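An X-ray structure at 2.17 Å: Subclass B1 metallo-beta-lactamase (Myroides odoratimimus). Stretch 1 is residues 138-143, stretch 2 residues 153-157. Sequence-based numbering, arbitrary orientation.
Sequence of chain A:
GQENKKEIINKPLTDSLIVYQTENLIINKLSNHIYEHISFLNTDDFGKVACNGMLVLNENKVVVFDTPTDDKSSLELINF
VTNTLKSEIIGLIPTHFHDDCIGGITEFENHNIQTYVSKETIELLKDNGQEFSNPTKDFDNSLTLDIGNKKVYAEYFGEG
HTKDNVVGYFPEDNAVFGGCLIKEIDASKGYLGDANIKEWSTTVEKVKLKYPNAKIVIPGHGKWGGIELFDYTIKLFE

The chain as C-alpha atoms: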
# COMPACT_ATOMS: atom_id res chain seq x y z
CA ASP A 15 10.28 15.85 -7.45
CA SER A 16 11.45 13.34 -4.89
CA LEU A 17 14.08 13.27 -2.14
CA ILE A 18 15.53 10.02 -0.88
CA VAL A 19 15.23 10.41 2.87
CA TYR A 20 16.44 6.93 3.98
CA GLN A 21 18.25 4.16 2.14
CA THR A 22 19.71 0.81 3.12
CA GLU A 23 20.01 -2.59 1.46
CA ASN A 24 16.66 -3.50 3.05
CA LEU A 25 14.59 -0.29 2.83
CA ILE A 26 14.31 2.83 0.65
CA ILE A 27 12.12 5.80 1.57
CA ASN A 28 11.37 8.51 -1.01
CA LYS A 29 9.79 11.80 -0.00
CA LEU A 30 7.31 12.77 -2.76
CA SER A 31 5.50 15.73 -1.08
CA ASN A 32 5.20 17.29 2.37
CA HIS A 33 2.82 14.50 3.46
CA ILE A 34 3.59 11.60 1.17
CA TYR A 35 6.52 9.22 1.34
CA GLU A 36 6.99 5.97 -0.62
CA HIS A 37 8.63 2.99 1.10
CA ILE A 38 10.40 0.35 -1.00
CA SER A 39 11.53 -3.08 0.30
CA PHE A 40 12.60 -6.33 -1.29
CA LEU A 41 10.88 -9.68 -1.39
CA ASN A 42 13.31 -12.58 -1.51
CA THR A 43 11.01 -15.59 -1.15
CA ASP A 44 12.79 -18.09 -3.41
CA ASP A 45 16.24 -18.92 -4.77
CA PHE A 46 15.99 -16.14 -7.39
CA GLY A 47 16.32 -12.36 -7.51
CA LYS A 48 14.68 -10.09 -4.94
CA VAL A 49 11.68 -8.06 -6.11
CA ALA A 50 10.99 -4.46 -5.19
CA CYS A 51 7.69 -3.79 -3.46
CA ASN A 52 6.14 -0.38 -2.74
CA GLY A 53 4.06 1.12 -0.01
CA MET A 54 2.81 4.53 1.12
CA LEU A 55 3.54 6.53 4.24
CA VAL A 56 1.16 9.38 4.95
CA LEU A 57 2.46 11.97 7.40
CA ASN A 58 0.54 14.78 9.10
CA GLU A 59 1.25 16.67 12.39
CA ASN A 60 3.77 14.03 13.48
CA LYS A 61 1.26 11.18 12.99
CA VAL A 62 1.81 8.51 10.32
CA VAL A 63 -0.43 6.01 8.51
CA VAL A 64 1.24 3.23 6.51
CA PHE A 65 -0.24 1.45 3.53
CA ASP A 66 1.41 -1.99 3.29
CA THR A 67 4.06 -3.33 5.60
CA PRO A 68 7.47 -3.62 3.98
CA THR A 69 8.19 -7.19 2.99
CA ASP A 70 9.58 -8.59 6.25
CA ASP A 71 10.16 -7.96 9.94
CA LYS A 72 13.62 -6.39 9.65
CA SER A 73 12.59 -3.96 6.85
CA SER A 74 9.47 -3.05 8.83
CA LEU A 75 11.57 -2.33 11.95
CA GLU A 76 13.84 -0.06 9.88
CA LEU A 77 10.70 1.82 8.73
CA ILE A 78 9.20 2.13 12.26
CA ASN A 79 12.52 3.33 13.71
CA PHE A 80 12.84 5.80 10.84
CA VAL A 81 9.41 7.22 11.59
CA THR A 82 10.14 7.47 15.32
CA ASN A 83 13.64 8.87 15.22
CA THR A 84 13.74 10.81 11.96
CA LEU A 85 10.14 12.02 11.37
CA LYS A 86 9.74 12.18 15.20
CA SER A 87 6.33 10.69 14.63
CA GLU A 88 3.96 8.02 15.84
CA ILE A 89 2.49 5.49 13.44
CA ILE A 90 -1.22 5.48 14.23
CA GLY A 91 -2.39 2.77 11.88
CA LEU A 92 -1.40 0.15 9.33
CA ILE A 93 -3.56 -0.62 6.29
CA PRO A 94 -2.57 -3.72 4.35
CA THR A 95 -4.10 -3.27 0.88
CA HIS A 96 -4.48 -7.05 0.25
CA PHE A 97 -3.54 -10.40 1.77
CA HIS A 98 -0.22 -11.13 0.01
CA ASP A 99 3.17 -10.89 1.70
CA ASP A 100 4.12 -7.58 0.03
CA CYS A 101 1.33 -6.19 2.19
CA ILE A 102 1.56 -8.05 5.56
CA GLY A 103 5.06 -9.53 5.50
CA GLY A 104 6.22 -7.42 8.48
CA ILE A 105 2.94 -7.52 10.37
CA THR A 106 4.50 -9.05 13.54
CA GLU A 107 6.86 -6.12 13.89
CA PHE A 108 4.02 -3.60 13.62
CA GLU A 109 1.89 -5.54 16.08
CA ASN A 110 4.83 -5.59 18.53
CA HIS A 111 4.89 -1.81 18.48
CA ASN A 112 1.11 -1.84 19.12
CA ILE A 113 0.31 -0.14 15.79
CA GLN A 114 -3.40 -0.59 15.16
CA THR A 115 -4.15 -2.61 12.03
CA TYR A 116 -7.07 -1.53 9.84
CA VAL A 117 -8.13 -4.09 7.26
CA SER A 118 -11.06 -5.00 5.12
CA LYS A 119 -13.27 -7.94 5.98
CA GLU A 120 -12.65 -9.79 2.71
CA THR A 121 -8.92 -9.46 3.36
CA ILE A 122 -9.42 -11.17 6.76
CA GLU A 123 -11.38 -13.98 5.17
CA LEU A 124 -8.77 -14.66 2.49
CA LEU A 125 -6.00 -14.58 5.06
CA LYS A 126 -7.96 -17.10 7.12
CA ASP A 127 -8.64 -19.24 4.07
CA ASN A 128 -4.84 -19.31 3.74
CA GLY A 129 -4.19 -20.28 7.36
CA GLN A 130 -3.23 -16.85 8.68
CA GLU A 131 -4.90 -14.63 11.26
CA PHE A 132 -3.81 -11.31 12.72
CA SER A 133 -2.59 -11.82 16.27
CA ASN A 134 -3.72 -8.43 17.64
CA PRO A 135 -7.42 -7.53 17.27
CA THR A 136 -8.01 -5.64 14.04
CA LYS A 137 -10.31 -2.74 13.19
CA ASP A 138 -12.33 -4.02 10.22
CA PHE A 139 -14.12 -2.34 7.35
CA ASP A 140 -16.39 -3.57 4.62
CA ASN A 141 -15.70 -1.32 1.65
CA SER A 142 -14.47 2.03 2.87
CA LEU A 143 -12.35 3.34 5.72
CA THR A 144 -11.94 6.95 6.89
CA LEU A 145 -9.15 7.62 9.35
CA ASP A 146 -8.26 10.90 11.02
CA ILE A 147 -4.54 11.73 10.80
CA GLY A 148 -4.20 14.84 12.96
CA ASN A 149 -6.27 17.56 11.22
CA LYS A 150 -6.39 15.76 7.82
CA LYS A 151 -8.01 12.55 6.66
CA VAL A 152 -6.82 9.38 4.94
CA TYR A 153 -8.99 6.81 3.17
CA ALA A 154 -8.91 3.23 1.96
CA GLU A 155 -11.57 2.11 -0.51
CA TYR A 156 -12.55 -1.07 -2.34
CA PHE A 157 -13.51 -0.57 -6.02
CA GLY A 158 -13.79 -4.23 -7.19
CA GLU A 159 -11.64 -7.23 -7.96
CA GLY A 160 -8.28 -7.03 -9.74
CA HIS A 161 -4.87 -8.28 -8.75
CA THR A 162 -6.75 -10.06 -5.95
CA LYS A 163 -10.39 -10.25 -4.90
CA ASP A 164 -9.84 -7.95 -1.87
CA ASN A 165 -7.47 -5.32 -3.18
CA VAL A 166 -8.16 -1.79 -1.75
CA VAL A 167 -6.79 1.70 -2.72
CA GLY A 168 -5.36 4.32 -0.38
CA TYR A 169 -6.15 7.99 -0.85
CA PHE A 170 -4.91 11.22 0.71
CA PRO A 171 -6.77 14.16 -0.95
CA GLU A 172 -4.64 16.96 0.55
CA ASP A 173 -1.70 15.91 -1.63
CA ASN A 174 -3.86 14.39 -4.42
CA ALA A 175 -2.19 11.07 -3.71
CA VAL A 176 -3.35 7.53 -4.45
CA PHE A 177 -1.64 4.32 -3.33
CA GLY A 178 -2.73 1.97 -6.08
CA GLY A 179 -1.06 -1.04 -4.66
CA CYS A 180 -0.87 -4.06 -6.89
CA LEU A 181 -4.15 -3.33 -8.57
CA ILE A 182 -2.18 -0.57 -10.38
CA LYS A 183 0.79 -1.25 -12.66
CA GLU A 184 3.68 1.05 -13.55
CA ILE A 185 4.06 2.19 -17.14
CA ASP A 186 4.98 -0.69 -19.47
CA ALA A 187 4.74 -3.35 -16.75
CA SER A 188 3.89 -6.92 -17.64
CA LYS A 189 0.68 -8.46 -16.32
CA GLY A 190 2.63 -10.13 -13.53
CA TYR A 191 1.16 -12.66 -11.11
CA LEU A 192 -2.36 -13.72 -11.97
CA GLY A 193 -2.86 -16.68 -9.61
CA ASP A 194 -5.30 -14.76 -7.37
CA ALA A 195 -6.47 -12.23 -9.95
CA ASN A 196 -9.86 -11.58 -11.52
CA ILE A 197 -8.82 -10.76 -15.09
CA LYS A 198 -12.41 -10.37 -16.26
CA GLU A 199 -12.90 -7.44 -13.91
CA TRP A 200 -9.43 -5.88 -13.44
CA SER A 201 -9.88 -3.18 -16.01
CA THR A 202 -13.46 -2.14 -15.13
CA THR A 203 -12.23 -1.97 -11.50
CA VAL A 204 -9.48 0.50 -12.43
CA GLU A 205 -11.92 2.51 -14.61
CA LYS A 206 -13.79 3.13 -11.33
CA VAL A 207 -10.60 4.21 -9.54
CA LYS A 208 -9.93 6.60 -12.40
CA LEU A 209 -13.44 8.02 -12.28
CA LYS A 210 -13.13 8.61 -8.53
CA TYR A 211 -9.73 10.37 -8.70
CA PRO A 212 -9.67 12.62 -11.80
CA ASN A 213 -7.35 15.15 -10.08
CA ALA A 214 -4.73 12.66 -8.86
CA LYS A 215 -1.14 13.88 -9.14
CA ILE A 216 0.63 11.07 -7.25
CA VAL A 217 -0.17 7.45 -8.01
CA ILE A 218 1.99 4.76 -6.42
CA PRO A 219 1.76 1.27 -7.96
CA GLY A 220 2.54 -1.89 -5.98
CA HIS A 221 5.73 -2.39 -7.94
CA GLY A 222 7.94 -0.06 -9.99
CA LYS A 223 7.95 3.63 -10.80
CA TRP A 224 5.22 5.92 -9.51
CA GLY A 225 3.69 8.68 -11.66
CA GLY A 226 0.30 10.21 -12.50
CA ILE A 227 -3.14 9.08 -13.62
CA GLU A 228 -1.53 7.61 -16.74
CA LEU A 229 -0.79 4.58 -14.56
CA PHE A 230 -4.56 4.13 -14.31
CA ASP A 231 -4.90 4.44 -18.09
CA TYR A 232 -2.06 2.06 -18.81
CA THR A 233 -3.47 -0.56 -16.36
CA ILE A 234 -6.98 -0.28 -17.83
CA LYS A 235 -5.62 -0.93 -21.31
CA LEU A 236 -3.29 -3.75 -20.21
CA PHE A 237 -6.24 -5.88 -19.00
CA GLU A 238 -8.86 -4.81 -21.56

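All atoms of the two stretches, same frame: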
# COMPACT_ATOMS: atom_id res chain seq x y z
N ASP A 138 -11.93 -3.46 11.51
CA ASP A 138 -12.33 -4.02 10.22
C ASP A 138 -13.25 -3.09 9.45
O ASP A 138 -14.04 -2.37 10.04
CB ASP A 138 -13.03 -5.37 10.40
CG ASP A 138 -12.22 -6.33 11.25
OD1 ASP A 138 -11.01 -6.07 11.44
OD2 ASP A 138 -12.79 -7.34 11.70
N PHE A 139 -13.21 -3.16 8.12
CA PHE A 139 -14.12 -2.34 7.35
C PHE A 139 -14.61 -3.12 6.15
O PHE A 139 -13.94 -4.02 5.64
CB PHE A 139 -13.46 -1.01 6.93
CG PHE A 139 -12.26 -1.15 6.00
CD1 PHE A 139 -11.00 -1.33 6.50
CD2 PHE A 139 -12.41 -1.08 4.62
CE1 PHE A 139 -9.89 -1.45 5.68
CE2 PHE A 139 -11.30 -1.18 3.79
CZ PHE A 139 -10.04 -1.35 4.33
N ASP A 140 -15.83 -2.80 5.72
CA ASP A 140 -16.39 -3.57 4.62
C ASP A 140 -15.78 -3.10 3.31
O ASP A 140 -15.02 -3.83 2.65
CB ASP A 140 -17.91 -3.41 4.62
CG ASP A 140 -18.54 -4.14 5.78
OD1 ASP A 140 -18.47 -5.39 5.77
OD2 ASP A 140 -19.06 -3.49 6.72
N ASN A 141 -16.04 -1.85 2.96
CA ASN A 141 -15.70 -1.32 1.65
C ASN A 141 -14.91 -0.04 1.72
O ASN A 141 -14.28 0.32 0.72
CB ASN A 141 -16.97 -1.01 0.84
CG ASN A 141 -17.85 -2.22 0.65
OD1 ASN A 141 -19.07 -2.14 0.89
ND2 ASN A 141 -17.26 -3.34 0.19
N SER A 142 -14.98 0.68 2.83
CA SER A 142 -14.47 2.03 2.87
C SER A 142 -14.10 2.37 4.29
O SER A 142 -14.85 2.08 5.23
CB SER A 142 -15.50 3.05 2.34
OG SER A 142 -15.26 4.28 2.99
N LEU A 143 -12.94 3.01 4.43
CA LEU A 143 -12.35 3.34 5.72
C LEU A 143 -11.97 4.81 5.66
O LEU A 143 -11.36 5.26 4.68
CB LEU A 143 -11.10 2.49 6.02
CG LEU A 143 -10.29 2.92 7.25
CD1 LEU A 143 -11.00 2.50 8.64
CD2 LEU A 143 -8.85 2.42 7.22
N TYR A 153 -7.91 7.69 3.61
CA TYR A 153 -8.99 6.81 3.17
C TYR A 153 -8.41 5.52 2.59
O TYR A 153 -7.32 5.51 2.00
CB TYR A 153 -9.87 7.52 2.09
CG TYR A 153 -10.47 8.86 2.53
CD1 TYR A 153 -9.73 10.05 2.45
CD2 TYR A 153 -11.76 8.92 3.00
CE1 TYR A 153 -10.27 11.23 2.86
CE2 TYR A 153 -12.30 10.10 3.41
CZ TYR A 153 -11.56 11.26 3.34
OH TYR A 153 -12.07 12.48 3.74
N ALA A 154 -9.16 4.45 2.72
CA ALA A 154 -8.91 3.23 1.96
C ALA A 154 -10.26 2.91 1.36
O ALA A 154 -11.26 3.12 2.03
CB ALA A 154 -8.42 2.04 2.82
N GLU A 155 -10.29 2.39 0.14
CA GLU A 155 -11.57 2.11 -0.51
C GLU A 155 -11.44 0.89 -1.42
O GLU A 155 -10.46 0.75 -2.15
CB GLU A 155 -12.09 3.31 -1.32
CG GLU A 155 -13.51 3.04 -1.87
CD GLU A 155 -14.28 4.31 -2.26
OE1 GLU A 155 -15.29 4.20 -2.96
OE2 GLU A 155 -13.88 5.44 -1.86
N TYR A 156 -12.45 0.06 -1.42
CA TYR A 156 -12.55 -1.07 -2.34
C TYR A 156 -13.43 -0.71 -3.55
O TYR A 156 -14.59 -0.30 -3.38
CB TYR A 156 -13.16 -2.27 -1.63
CG TYR A 156 -13.48 -3.44 -2.52
CD1 TYR A 156 -12.47 -4.30 -2.94
CD2 TYR A 156 -14.79 -3.71 -2.91
CE1 TYR A 156 -12.73 -5.39 -3.72
CE2 TYR A 156 -15.07 -4.83 -3.67
CZ TYR A 156 -14.02 -5.67 -4.06
OH TYR A 156 -14.23 -6.76 -4.86
N PHE A 157 -12.88 -0.94 -4.76
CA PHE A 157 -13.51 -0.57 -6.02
C PHE A 157 -13.95 -1.78 -6.83
O PHE A 157 -14.69 -1.59 -7.79
CB PHE A 157 -12.58 0.31 -6.90
CG PHE A 157 -12.41 1.69 -6.38
CD1 PHE A 157 -13.26 2.72 -6.78
CD2 PHE A 157 -11.42 1.97 -5.48
CE1 PHE A 157 -13.13 4.00 -6.29
CE2 PHE A 157 -11.28 3.26 -4.96
CZ PHE A 157 -12.16 4.27 -5.36

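The contact is mostly backbone: two antiparallel strands, paired at S142-E155 and L143-A154, with two hydrogen bonds between L143 and A154 and a third between N141 and Y156, and with a few small side-chain contacts added on top.

Y153 opens the second stretch by meeting L143 through its CA, and its ring lies obliquely near the same carbonyl. Y153 CA lies 3.2 Å from L143 O, a CA-H...O contact that lets this carbonyl serve two neighbors at once, since the same oxygen also accepts from the next amide along.

That amide belongs to A154, the center of the interface. A154 N donates to L143 O at 3.1 Å, and L143 N donates back to A154 O at 2.9 Å, the reciprocal pair of a hydrogen-bonded antiparallel bridge. A154 O also meets S142 CA at 3.5 Å in a second CA-H...O contact. The methyl shares a sheet face with the L143 side chain, A154 CB to L143 CB being 4.2 Å. F139, beyond the intervening turn, points toward stretch 2, and its p rotamer places F139 CZ 4.0 Å from A154 CB. One methyl thus meets both apolar partners.

E155 faces S142 across the non-hydrogen-bonded bridge, with E155 CA and S142 CA 4.5 Å apart. Their side chains share the other face but make no hydrogen bond with each other; E155 OE1 is hydrogen-bonded elsewhere in the structure. Its backbone still contributes, with E155 CA 3.5 Å from N141 O.

Y156 supplies the third bond: Y156 N donates to N141 O at 2.8 Å and 168°, the shortest and straightest of the set. Its CB points toward stretch 1, yet the end of the side chain leads away; Y156 CD2 still lies 4.0 Å from N141 ND2, a packing contact. The CA-to-CB bond of F157 points away, and the residue makes no contact with stretch 1.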